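Long-range contact in putative type VI secretion protein (Escherichia coli, PDB 6SKI), which is probably a phospholipase toxin of the type VI secretion system, loaded onto the VgrG spike for delivery into target cells: residues 32-43 and 183-194. Numbering follows the deposited sequence.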
loop_
_atom_site.group_PDB
_atom_site.type_symbol
_atom_site.label_atom_id
_atom_site.label_comp_id
_atom_site.label_asym_id
_atom_site.label_seq_id
_atom_site.Cartn_x
_atom_site.Cartn_y
_atom_site.Cartn_z
ATOM N N ALA A 32 -7.168 32.724 21.135
ATOM C CA ALA A 32 -6.976 31.869 19.974
ATOM C C ALA A 32 -7.403 30.450 20.314
ATOM O O ALA A 32 -6.982 29.898 21.335
ATOM C CB ALA A 32 -5.521 31.888 19.507
ATOM N N ARG A 33 -8.245 29.872 19.461
ATOM C CA ARG A 33 -8.626 28.475 19.599
ATOM C C ARG A 33 -7.393 27.590 19.535
ATOM O O ARG A 33 -6.379 27.949 18.937
ATOM C CB ARG A 33 -9.568 28.065 18.473
ATOM C CG ARG A 33 -11.042 28.171 18.752
ATOM C CD ARG A 33 -11.785 27.789 17.489
ATOM N NE ARG A 33 -11.484 28.719 16.407
ATOM C CZ ARG A 33 -11.739 28.489 15.125
ATOM N NH1 ARG A 33 -12.297 27.349 14.751
ATOM N NH2 ARG A 33 -11.432 29.400 14.214
ATOM N N GLY A 34 -7.479 26.422 20.158
ATOM C CA GLY A 34 -6.531 25.350 19.930
ATOM C C GLY A 34 -7.225 24.222 19.183
ATOM O O GLY A 34 -8.087 23.541 19.739
ATOM N N VAL A 35 -6.842 24.043 17.921
ATOM C CA VAL A 35 -7.482 23.058 17.056
ATOM C C VAL A 35 -6.577 21.841 16.922
ATOM O O VAL A 35 -5.370 21.971 16.692
ATOM C CB VAL A 35 -7.848 23.661 15.687
ATOM C CG1 VAL A 35 -8.524 25.003 15.881
ATOM C CG2 VAL A 35 -6.638 23.816 14.790
ATOM N N THR A 36 -7.145 20.662 17.154
ATOM C CA THR A 36 -6.440 19.412 16.897
ATOM C C THR A 36 -6.550 19.081 15.418
ATOM O O THR A 36 -7.625 18.721 14.934
ATOM C CB THR A 36 -7.018 18.289 17.749
ATOM O OG1 THR A 36 -7.337 18.794 19.051
ATOM C CG2 THR A 36 -6.021 17.158 17.879
ATOM N N LEU A 37 -5.447 19.190 14.696
ATOM C CA LEU A 37 -5.431 18.919 13.267
ATOM C C LEU A 37 -4.901 17.514 13.036
ATOM O O LEU A 37 -3.774 17.197 13.426
ATOM C CB LEU A 37 -4.583 19.947 12.523
ATOM C CG LEU A 37 -4.528 19.789 11.007
ATOM C CD1 LEU A 37 -5.907 19.908 10.402
ATOM C CD2 LEU A 37 -3.617 20.838 10.434
ATOM N N THR A 38 -5.713 16.678 12.402
ATOM C CA THR A 38 -5.332 15.320 12.057
ATOM C C THR A 38 -5.069 15.243 10.564
ATOM O O THR A 38 -5.909 15.658 9.761
ATOM C CB THR A 38 -6.422 14.326 12.449
ATOM O OG1 THR A 38 -7.039 14.751 13.667
ATOM C CG2 THR A 38 -5.830 12.950 12.640
ATOM N N ILE A 39 -3.909 14.716 10.194
ATOM C CA ILE A 39 -3.549 14.525 8.798
ATOM C C ILE A 39 -3.706 13.048 8.482
ATOM O O ILE A 39 -3.016 12.203 9.064
ATOM C CB ILE A 39 -2.126 15.016 8.501
ATOM C CG1 ILE A 39 -1.902 16.390 9.132
ATOM C CG2 ILE A 39 -1.888 15.062 7.006
ATOM C CD1 ILE A 39 -0.543 16.975 8.854
ATOM N N GLY A 40 -4.616 12.739 7.568
ATOM C CA GLY A 40 -4.827 11.370 7.158
ATOM C C GLY A 40 -3.826 10.960 6.108
ATOM O O GLY A 40 -3.854 11.467 4.985
ATOM N N ILE A 41 -2.934 10.045 6.462
ATOM C CA ILE A 41 -1.877 9.590 5.571
ATOM C C ILE A 41 -2.336 8.278 4.963
ATOM O O ILE A 41 -2.637 7.321 5.685
ATOM C CB ILE A 41 -0.542 9.426 6.307
ATOM C CG1 ILE A 41 -0.366 10.540 7.333
ATOM C CG2 ILE A 41 0.601 9.474 5.327
ATOM C CD1 ILE A 41 0.008 11.860 6.721
ATOM N N PHE A 42 -2.403 8.235 3.637
ATOM C CA PHE A 42 -2.970 7.102 2.919
ATOM C C PHE A 42 -1.908 6.568 1.973
ATOM O O PHE A 42 -1.671 7.146 0.909
ATOM C CB PHE A 42 -4.230 7.516 2.164
ATOM C CG PHE A 42 -5.391 7.820 3.059
ATOM C CD1 PHE A 42 -5.687 9.121 3.405
ATOM C CD2 PHE A 42 -6.194 6.808 3.544
ATOM C CE1 PHE A 42 -6.746 9.403 4.226
ATOM C CE2 PHE A 42 -7.258 7.091 4.363
ATOM C CZ PHE A 42 -7.531 8.387 4.705
ATOM N N PHE A 43 -1.283 5.464 2.361
ATOM C CA PHE A 43 -0.230 4.825 1.584
ATOM C C PHE A 43 -0.877 3.706 0.786
ATOM O O PHE A 43 -1.294 2.695 1.353
ATOM C CB PHE A 43 0.856 4.253 2.487
ATOM C CG PHE A 43 1.734 5.269 3.134
ATOM C CD1 PHE A 43 2.826 5.785 2.469
ATOM C CD2 PHE A 43 1.508 5.655 4.436
ATOM C CE1 PHE A 43 3.647 6.694 3.079
ATOM C CE2 PHE A 43 2.328 6.559 5.048
ATOM C CZ PHE A 43 3.398 7.081 4.370
ATOM N N ASP A 183 -7.598 32.533 12.917
ATOM C CA ASP A 183 -8.060 32.924 14.239
ATOM C C ASP A 183 -7.741 31.845 15.266
ATOM O O ASP A 183 -8.249 31.886 16.390
ATOM C CB ASP A 183 -9.565 33.205 14.190
ATOM C CG ASP A 183 -10.075 33.945 15.413
ATOM O OD1 ASP A 183 -9.269 34.298 16.297
ATOM O OD2 ASP A 183 -11.300 34.175 15.487
ATOM N N PHE A 184 -6.915 30.872 14.897
ATOM C CA PHE A 184 -6.681 29.698 15.716
ATOM C C PHE A 184 -5.209 29.329 15.663
ATOM O O PHE A 184 -4.476 29.732 14.756
ATOM C CB PHE A 184 -7.532 28.515 15.245
ATOM C CG PHE A 184 -7.339 28.174 13.794
ATOM C CD1 PHE A 184 -8.130 28.757 12.825
ATOM C CD2 PHE A 184 -6.371 27.267 13.403
ATOM C CE1 PHE A 184 -7.952 28.449 11.498
ATOM C CE2 PHE A 184 -6.192 26.956 12.075
ATOM C CZ PHE A 184 -6.984 27.547 11.122
ATOM N N CYS A 185 -4.787 28.556 16.652
ATOM C CA CYS A 185 -3.496 27.895 16.660
ATOM C C CYS A 185 -3.719 26.392 16.603
ATOM O O CYS A 185 -4.647 25.868 17.232
ATOM C CB CYS A 185 -2.702 28.262 17.912
ATOM S SG CYS A 185 -1.083 27.492 18.007
ATOM N N ILE A 186 -2.879 25.701 15.843
ATOM C CA ILE A 186 -2.938 24.246 15.786
ATOM C C ILE A 186 -2.289 23.714 17.056
ATOM O O ILE A 186 -1.068 23.765 17.213
ATOM C CB ILE A 186 -2.255 23.702 14.529
ATOM C CG1 ILE A 186 -2.969 24.232 13.287
ATOM C CG2 ILE A 186 -2.264 22.187 14.534
ATOM C CD1 ILE A 186 -2.268 23.926 11.998
ATOM N N ALA A 187 -3.108 23.201 17.966
ATOM C CA ALA A 187 -2.638 22.770 19.270
ATOM C C ALA A 187 -2.075 21.363 19.256
ATOM O O ALA A 187 -1.430 20.957 20.228
ATOM C CB ALA A 187 -3.776 22.844 20.289
ATOM N N LYS A 188 -2.310 20.613 18.185
ATOM C CA LYS A 188 -1.824 19.249 18.079
ATOM C C LYS A 188 -1.855 18.842 16.617
ATOM O O LYS A 188 -2.779 19.206 15.888
ATOM C CB LYS A 188 -2.675 18.291 18.915
ATOM C CG LYS A 188 -1.987 16.996 19.273
ATOM C CD LYS A 188 -2.886 16.137 20.135
ATOM C CE LYS A 188 -2.379 14.713 20.210
ATOM N NZ LYS A 188 -2.948 13.993 21.380
ATOM N N ILE A 189 -0.841 18.101 16.196
ATOM C CA ILE A 189 -0.795 17.502 14.870
ATOM C C ILE A 189 -0.905 15.999 15.062
ATOM O O ILE A 189 -0.001 15.366 15.620
ATOM C CB ILE A 189 0.483 17.874 14.110
ATOM C CG1 ILE A 189 0.488 19.363 13.765
ATOM C CG2 ILE A 189 0.621 17.023 12.860
ATOM C CD1 ILE A 189 -0.267 19.705 12.511
ATOM N N GLN A 190 -2.018 15.431 14.625
ATOM C CA GLN A 190 -2.241 13.998 14.677
ATOM C C GLN A 190 -2.121 13.403 13.281
ATOM O O GLN A 190 -2.193 14.107 12.273
ATOM C CB GLN A 190 -3.616 13.686 15.264
ATOM C CG GLN A 190 -3.635 13.496 16.758
ATOM C CD GLN A 190 -5.040 13.418 17.298
ATOM O OE1 GLN A 190 -5.996 13.787 16.620
ATOM N NE2 GLN A 190 -5.178 12.938 18.525
ATOM N N PHE A 191 -1.931 12.088 13.231
ATOM C CA PHE A 191 -1.837 11.361 11.974
ATOM C C PHE A 191 -2.747 10.145 12.017
ATOM O O PHE A 191 -2.759 9.412 13.009
ATOM C CB PHE A 191 -0.400 10.916 11.690
ATOM C CG PHE A 191 0.531 12.041 11.353
ATOM C CD1 PHE A 191 0.419 12.710 10.151
ATOM C CD2 PHE A 191 1.530 12.413 12.229
ATOM C CE1 PHE A 191 1.275 13.735 9.838
ATOM C CE2 PHE A 191 2.389 13.439 11.916
ATOM C CZ PHE A 191 2.260 14.101 10.719
ATOM N N ASP A 192 -3.508 9.939 10.948
ATOM C CA ASP A 192 -4.225 8.689 10.703
ATOM C C ASP A 192 -3.570 8.047 9.489
ATOM O O ASP A 192 -3.802 8.470 8.354
ATOM C CB ASP A 192 -5.711 8.918 10.468
ATOM C CG ASP A 192 -6.419 9.419 11.693
ATOM O OD1 ASP A 192 -6.183 8.859 12.780
ATOM O OD2 ASP A 192 -7.228 10.358 11.567
ATOM N N VAL A 193 -2.757 7.030 9.727
ATOM C CA VAL A 193 -1.963 6.411 8.678
ATOM C C VAL A 193 -2.666 5.146 8.214
ATOM O O VAL A 193 -2.999 4.274 9.025
ATOM C CB VAL A 193 -0.539 6.111 9.167
ATOM C CG1 VAL A 193 0.394 5.959 7.990
ATOM C CG2 VAL A 193 -0.058 7.217 10.085
ATOM N N PHE A 194 -2.908 5.056 6.910
ATOM C CA PHE A 194 -3.573 3.918 6.295
ATOM C C PHE A 194 -2.695 3.394 5.173
ATOM O O PHE A 194 -2.127 4.181 4.412
ATOM C CB PHE A 194 -4.944 4.306 5.748
ATOM C CG PHE A 194 -5.922 4.711 6.802
ATOM C CD1 PHE A 194 -5.993 6.022 7.229
ATOM C CD2 PHE A 194 -6.784 3.788 7.353
ATOM C CE1 PHE A 194 -6.895 6.399 8.192
ATOM C CE2 PHE A 194 -7.687 4.160 8.315
ATOM C CZ PHE A 194 -7.743 5.468 8.736
#
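F42 and F194 lie beside each other on one face of a long parallel strand pair, 32-43 with 184-194. Their rings are nearly parallel, with planes at 10°, but slid apart with little overlap. F42 can be followed outward: from CB, the first torsion (chi1 -70°) sets CG anti to the carbonyl carbon and beside the backbone N; CD2 then meets F194 CB, CE2 comes 3.3 Å from F194 CD1, and CZ still touches that ring. The other edge, at CE1, lies on the side of G40, two residues earlier in the same strand, which has no side chain to crowd it. Flat rings suit a place packed between the sheet and helix 101-108.

Main-chain bonds alternate along the ladder, such as V35 N to C185 O at 2.9 Å and I39 N to Q190 O at 2.8 Å. Between V35 and T36 the register slips by one residue, a beta bulge in which A187 is the extra residue; its CB lies against G34 CA, where the lack of a side chain gives it space.

The other face carries V35, L37, I39 and I41 against F184, I186, I189, F191 and V193, branched and aromatic residues fit for a buried sheet. There L37 CD2 reaches I186 CD1 at 3.7 Å, and I41 CD1 comes 3.6 Å from F191 CD1. On the F42 face T38 CG2 leans on the carboxylate of D192, a buried charge answered by R239 and Y109.

Both strands belong to the mixed sheet of an alpha/beta-hydrolase-like domain: strand 121-128 borders 32-43 and strand 237-243 borders 184-194, while helix 156-178 packs on L37, I41 and F43, and helix 101-108 on F42 and F194.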